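Local coordinates for protein mercuric reductase (Metallosphaera sedula, PDB 4YWO) that probably reduces mercuric ion to elemental mercury with NADPH, as an FAD-containing homodimeric flavoenzyme of the pyridine nucleotide-disulfide oxidoreductase family, at residues V236-K247 with I250-I261. Sequence-based numbering, arbitrary orientation.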
loop_
_atom_site.group_PDB
_atom_site.type_symbol
_atom_site.label_atom_id
_atom_site.label_comp_id
_atom_site.label_asym_id
_atom_site.label_seq_id
_atom_site.Cartn_x
_atom_site.Cartn_y
_atom_site.Cartn_z
ATOM N N VAL A 236 25.064 6.956 24.206
ATOM C CA VAL A 236 26.286 7.769 24.105
ATOM C C VAL A 236 26.066 9.269 24.236
ATOM O O VAL A 236 25.125 9.891 23.687
ATOM C CB VAL A 236 27.113 7.393 22.877
ATOM C CG1 VAL A 236 26.301 7.511 21.589
ATOM C CG2 VAL A 236 28.343 8.273 22.760
ATOM N N ASN A 237 26.996 9.903 24.986
ATOM C CA ASN A 237 27.031 11.367 25.153
ATOM C C ASN A 237 28.203 11.908 24.463
ATOM O O ASN A 237 29.311 11.388 24.641
ATOM C CB ASN A 237 27.149 11.783 26.624
ATOM C CG ASN A 237 25.918 11.370 27.403
ATOM O OD1 ASN A 237 24.828 11.918 27.206
ATOM N ND2 ASN A 237 26.061 10.338 28.222
ATOM N N VAL A 238 27.943 12.851 23.583
ATOM C CA VAL A 238 28.983 13.461 22.791
ATOM C C VAL A 238 29.511 14.603 23.648
ATOM O O VAL A 238 28.773 15.437 23.999
ATOM C CB VAL A 238 28.443 13.991 21.445
ATOM C CG1 VAL A 238 29.540 14.721 20.684
ATOM C CG2 VAL A 238 27.977 12.777 20.632
ATOM N N LYS A 239 30.807 14.606 23.948
ATOM C CA LYS A 239 31.442 15.645 24.811
ATOM C C LYS A 239 32.058 16.819 24.055
ATOM O O LYS A 239 32.008 17.973 24.516
ATOM C CB LYS A 239 32.517 14.977 25.664
ATOM C CG LYS A 239 32.013 13.758 26.375
ATOM C CD LYS A 239 32.847 13.439 27.597
ATOM C CE LYS A 239 34.245 12.997 27.239
ATOM N NZ LYS A 239 34.748 12.058 28.278
ATOM N N GLU A 240 32.631 16.535 22.897
ATOM C CA GLU A 240 33.424 17.467 22.161
ATOM C C GLU A 240 33.662 16.967 20.736
ATOM O O GLU A 240 33.663 15.735 20.465
ATOM C CB GLU A 240 34.769 17.590 22.905
ATOM C CG GLU A 240 35.701 18.646 22.351
ATOM C CD GLU A 240 37.104 18.631 23.021
ATOM O OE1 GLU A 240 37.327 17.819 23.961
ATOM O OE2 GLU A 240 37.955 19.441 22.577
ATOM N N VAL A 241 33.888 17.896 19.831
ATOM C CA VAL A 241 34.384 17.617 18.512
ATOM C C VAL A 241 35.691 18.359 18.221
ATOM O O VAL A 241 35.829 19.544 18.538
ATOM C CB VAL A 241 33.309 18.034 17.441
ATOM C CG1 VAL A 241 33.763 17.688 16.063
ATOM C CG2 VAL A 241 31.986 17.339 17.748
ATOM N N ARG A 242 36.580 17.663 17.578
ATOM C CA ARG A 242 37.858 18.267 17.133
ATOM C C ARG A 242 38.240 17.806 15.759
ATOM O O ARG A 242 37.639 16.868 15.215
ATOM C CB ARG A 242 38.981 18.082 18.188
ATOM C CG ARG A 242 39.290 16.718 18.704
ATOM C CD ARG A 242 40.403 16.787 19.784
ATOM N NE ARG A 242 40.787 15.437 20.254
ATOM C CZ ARG A 242 41.654 14.605 19.648
ATOM N NH1 ARG A 242 42.347 14.963 18.554
ATOM N NH2 ARG A 242 41.848 13.388 20.158
ATOM N N LYS A 243 39.186 18.499 15.134
ATOM C CA LYS A 243 39.636 18.160 13.822
ATOM C C LYS A 243 40.993 17.463 13.889
ATOM O O LYS A 243 41.946 18.032 14.460
ATOM C CB LYS A 243 39.754 19.451 12.994
ATOM C CG LYS A 243 40.166 19.311 11.536
ATOM C CD LYS A 243 39.198 18.455 10.711
ATOM C CE LYS A 243 39.635 18.377 9.254
ATOM N NZ LYS A 243 38.580 17.709 8.444
ATOM N N GLY A 244 41.068 16.254 13.313
ATOM C CA GLY A 244 42.331 15.488 13.097
ATOM C C GLY A 244 42.521 15.358 11.613
ATOM O O GLY A 244 42.309 16.315 10.863
ATOM N N ALA A 245 42.884 14.168 11.154
ATOM C CA ALA A 245 42.885 13.899 9.721
ATOM C C ALA A 245 41.471 14.160 9.165
ATOM O O ALA A 245 41.265 14.977 8.240
ATOM C CB ALA A 245 43.334 12.474 9.474
ATOM N N GLY A 246 40.496 13.529 9.795
ATOM C CA GLY A 246 39.111 13.956 9.608
ATOM C C GLY A 246 38.532 14.502 10.871
ATOM O O GLY A 246 39.243 14.977 11.764
ATOM N N LYS A 247 37.216 14.429 10.984
ATOM C CA LYS A 247 36.539 15.015 12.097
ATOM C C LYS A 247 36.420 14.007 13.156
ATOM O O LYS A 247 36.084 12.818 12.890
ATOM C CB LYS A 247 35.166 15.593 11.697
ATOM C CG LYS A 247 35.197 16.548 10.548
ATOM C CD LYS A 247 33.935 17.340 10.325
ATOM C CE LYS A 247 34.090 18.196 9.110
ATOM N NZ LYS A 247 32.978 19.053 8.945
ATOM N N ILE A 250 34.281 13.037 20.047
ATOM C CA ILE A 250 34.729 12.472 21.305
ATOM C C ILE A 250 33.499 12.253 22.160
ATOM O O ILE A 250 32.720 13.119 22.432
ATOM C CB ILE A 250 35.728 13.432 22.028
ATOM C CG1 ILE A 250 36.978 13.660 21.133
ATOM C CG2 ILE A 250 36.155 12.848 23.371
ATOM C CD1 ILE A 250 37.632 15.008 21.346
ATOM N N THR A 251 33.343 11.063 22.648
ATOM C CA THR A 251 32.159 10.715 23.398
ATOM C C THR A 251 32.617 10.013 24.641
ATOM O O THR A 251 33.799 9.672 24.755
ATOM C CB THR A 251 31.262 9.688 22.595
ATOM O OG1 THR A 251 31.814 8.366 22.650
ATOM C CG2 THR A 251 31.136 10.092 21.141
ATOM N N ASP A 252 31.678 9.732 25.528
ATOM C CA ASP A 252 31.980 8.915 26.689
ATOM C C ASP A 252 32.092 7.410 26.382
ATOM O O ASP A 252 32.243 6.615 27.289
ATOM C CB ASP A 252 30.965 9.190 27.817
ATOM C CG ASP A 252 29.492 8.836 27.435
ATOM O OD1 ASP A 252 29.212 8.245 26.344
ATOM O OD2 ASP A 252 28.598 9.173 28.247
ATOM N N LYS A 253 31.951 7.003 25.126
ATOM C CA LYS A 253 32.200 5.618 24.727
ATOM C C LYS A 253 33.240 5.513 23.642
ATOM O O LYS A 253 33.130 4.630 22.796
ATOM C CB LYS A 253 30.909 4.981 24.174
ATOM C CG LYS A 253 29.755 4.914 25.171
ATOM C CD LYS A 253 30.052 3.961 26.335
ATOM C CE LYS A 253 29.085 4.128 27.500
ATOM N NZ LYS A 253 27.711 3.775 27.066
ATOM N N GLY A 254 34.194 6.444 23.600
ATOM C CA GLY A 254 35.275 6.424 22.607
ATOM C C GLY A 254 35.173 7.515 21.573
ATOM O O GLY A 254 34.224 8.293 21.557
ATOM N N GLU A 255 36.173 7.559 20.720
ATOM C CA GLU A 255 36.308 8.583 19.715
ATOM C C GLU A 255 35.840 7.965 18.398
ATOM O O GLU A 255 36.115 6.828 18.104
ATOM C CB GLU A 255 37.743 9.064 19.614
ATOM C CG GLU A 255 38.181 9.803 20.868
ATOM C CD GLU A 255 39.613 10.288 20.823
ATOM O OE1 GLU A 255 40.041 10.836 19.790
ATOM O OE2 GLU A 255 40.308 10.113 21.840
ATOM N N VAL A 256 35.059 8.713 17.640
ATOM C CA VAL A 256 34.592 8.265 16.365
ATOM C C VAL A 256 35.112 9.249 15.328
ATOM O O VAL A 256 34.788 10.397 15.363
ATOM C CB VAL A 256 33.031 8.235 16.411
ATOM C CG1 VAL A 256 32.521 7.873 15.039
ATOM C CG2 VAL A 256 32.574 7.270 17.521
ATOM N N GLU A 257 35.894 8.799 14.375
ATOM C CA GLU A 257 36.458 9.695 13.410
ATOM C C GLU A 257 35.755 9.489 12.099
ATOM O O GLU A 257 35.514 8.366 11.738
ATOM C CB GLU A 257 37.955 9.460 13.223
ATOM C CG GLU A 257 38.597 10.587 12.391
ATOM C CD GLU A 257 40.145 10.660 12.521
ATOM O OE1 GLU A 257 40.709 9.814 13.264
ATOM O OE2 GLU A 257 40.777 11.546 11.876
ATOM N N ALA A 258 35.450 10.539 11.373
ATOM C CA ALA A 258 34.764 10.422 10.118
ATOM C C ALA A 258 35.091 11.578 9.265
ATOM O O ALA A 258 35.469 12.655 9.790
ATOM C CB ALA A 258 33.233 10.394 10.378
ATOM N N ASP A 259 34.856 11.468 7.983
ATOM C CA ASP A 259 35.042 12.564 7.061
ATOM C C ASP A 259 34.106 13.742 7.296
ATOM O O ASP A 259 34.447 14.890 7.046
ATOM C CB ASP A 259 34.882 12.155 5.582
ATOM C CG ASP A 259 35.941 11.243 5.100
ATOM O OD1 ASP A 259 37.016 11.234 5.772
ATOM O OD2 ASP A 259 35.709 10.488 4.090
ATOM N N GLU A 260 32.846 13.437 7.741
ATOM C CA GLU A 260 31.896 14.430 7.902
ATOM C C GLU A 260 30.982 14.020 9.079
ATOM O O GLU A 260 30.940 12.854 9.448
ATOM C CB GLU A 260 31.107 14.545 6.597
ATOM C CG GLU A 260 30.217 15.777 6.474
ATOM C CD GLU A 260 30.957 17.046 6.898
ATOM O OE1 GLU A 260 31.655 17.634 6.035
ATOM O OE2 GLU A 260 30.855 17.446 8.087
ATOM N N ILE A 261 30.321 15.020 9.631
ATOM C CA ILE A 261 29.341 14.925 10.689
ATOM C C ILE A 261 27.983 15.425 10.161
ATOM O O ILE A 261 27.894 16.460 9.521
ATOM C CB ILE A 261 29.744 15.717 11.927
ATOM C CG1 ILE A 261 30.991 15.090 12.563
ATOM C CG2 ILE A 261 28.653 15.717 12.947
ATOM C CD1 ILE A 261 31.608 16.175 13.508
HETATM O O HOH W 1 32.186 20.293 6.044
#
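Lys247 and Glu260 form a salt bridge, NZ to OE2 at 2.8 Å, their side chains running alongside each other in one direction. The lysine chain is straight, whereas the glutamate bends at chi2 (46°), which folds its carboxylate back so that OE2 also accepts the backbone N of Ile261. Both donors reach that oxygen from one face of the carboxylate, the ammonium on its syn side and the amide on its anti side. A water joins Lys247 NZ to Glu260 OE1, and OE1 also makes a salt bridge with Arg172, so this buried carboxylate is held at both oxygens.

At the far end, Asn237 and Asp252 share three bonds. Asp252 OD2 lies in the plane of the Asn237 amide, 2.8 Å from ND2, which comes to it on the syn side, tilted out of the carboxylate plane; Asn237 N donates almost straight to Asp252 OD1, but from above that plane, and Asp252 N returns a bond to Asn237 O. Glu257 OE2 uses its anti lone pair for Gly246 N, 2.9 Å away, tying the third strand to the Gly244-Gly246 turn. Arg242 NH2 forms a salt bridge with Glu255 OE1 at 3.1 Å across the intervening strand, guanidinium and carboxylate steeply inclined.

Lys247 and Ala258 exchange backbone bonds as an antiparallel hydrogen-bonded pair. Lys239 N donates to Ile250 O, which Glu240 N approaches more weakly, while Ile250 N donates to Glu240 O.

Around this frame, Ile250 CD1 packs 3.4 Å from Arg242 NE, the arginine passing roughly perpendicular to it. Val241 CG1 and Ile261 CD1 meet tip to tip at 3.7 Å, and Val236 CG2 presses tightly on Thr251 CB.

Lys239 and Glu240 opposite Ile250 make a classic beta bulge in a three-stranded antiparallel meander, which leads through Glu260 into the parallel sheet beside strand 176-180, as in the NAD(P)-binding domain of this flavoenzyme family.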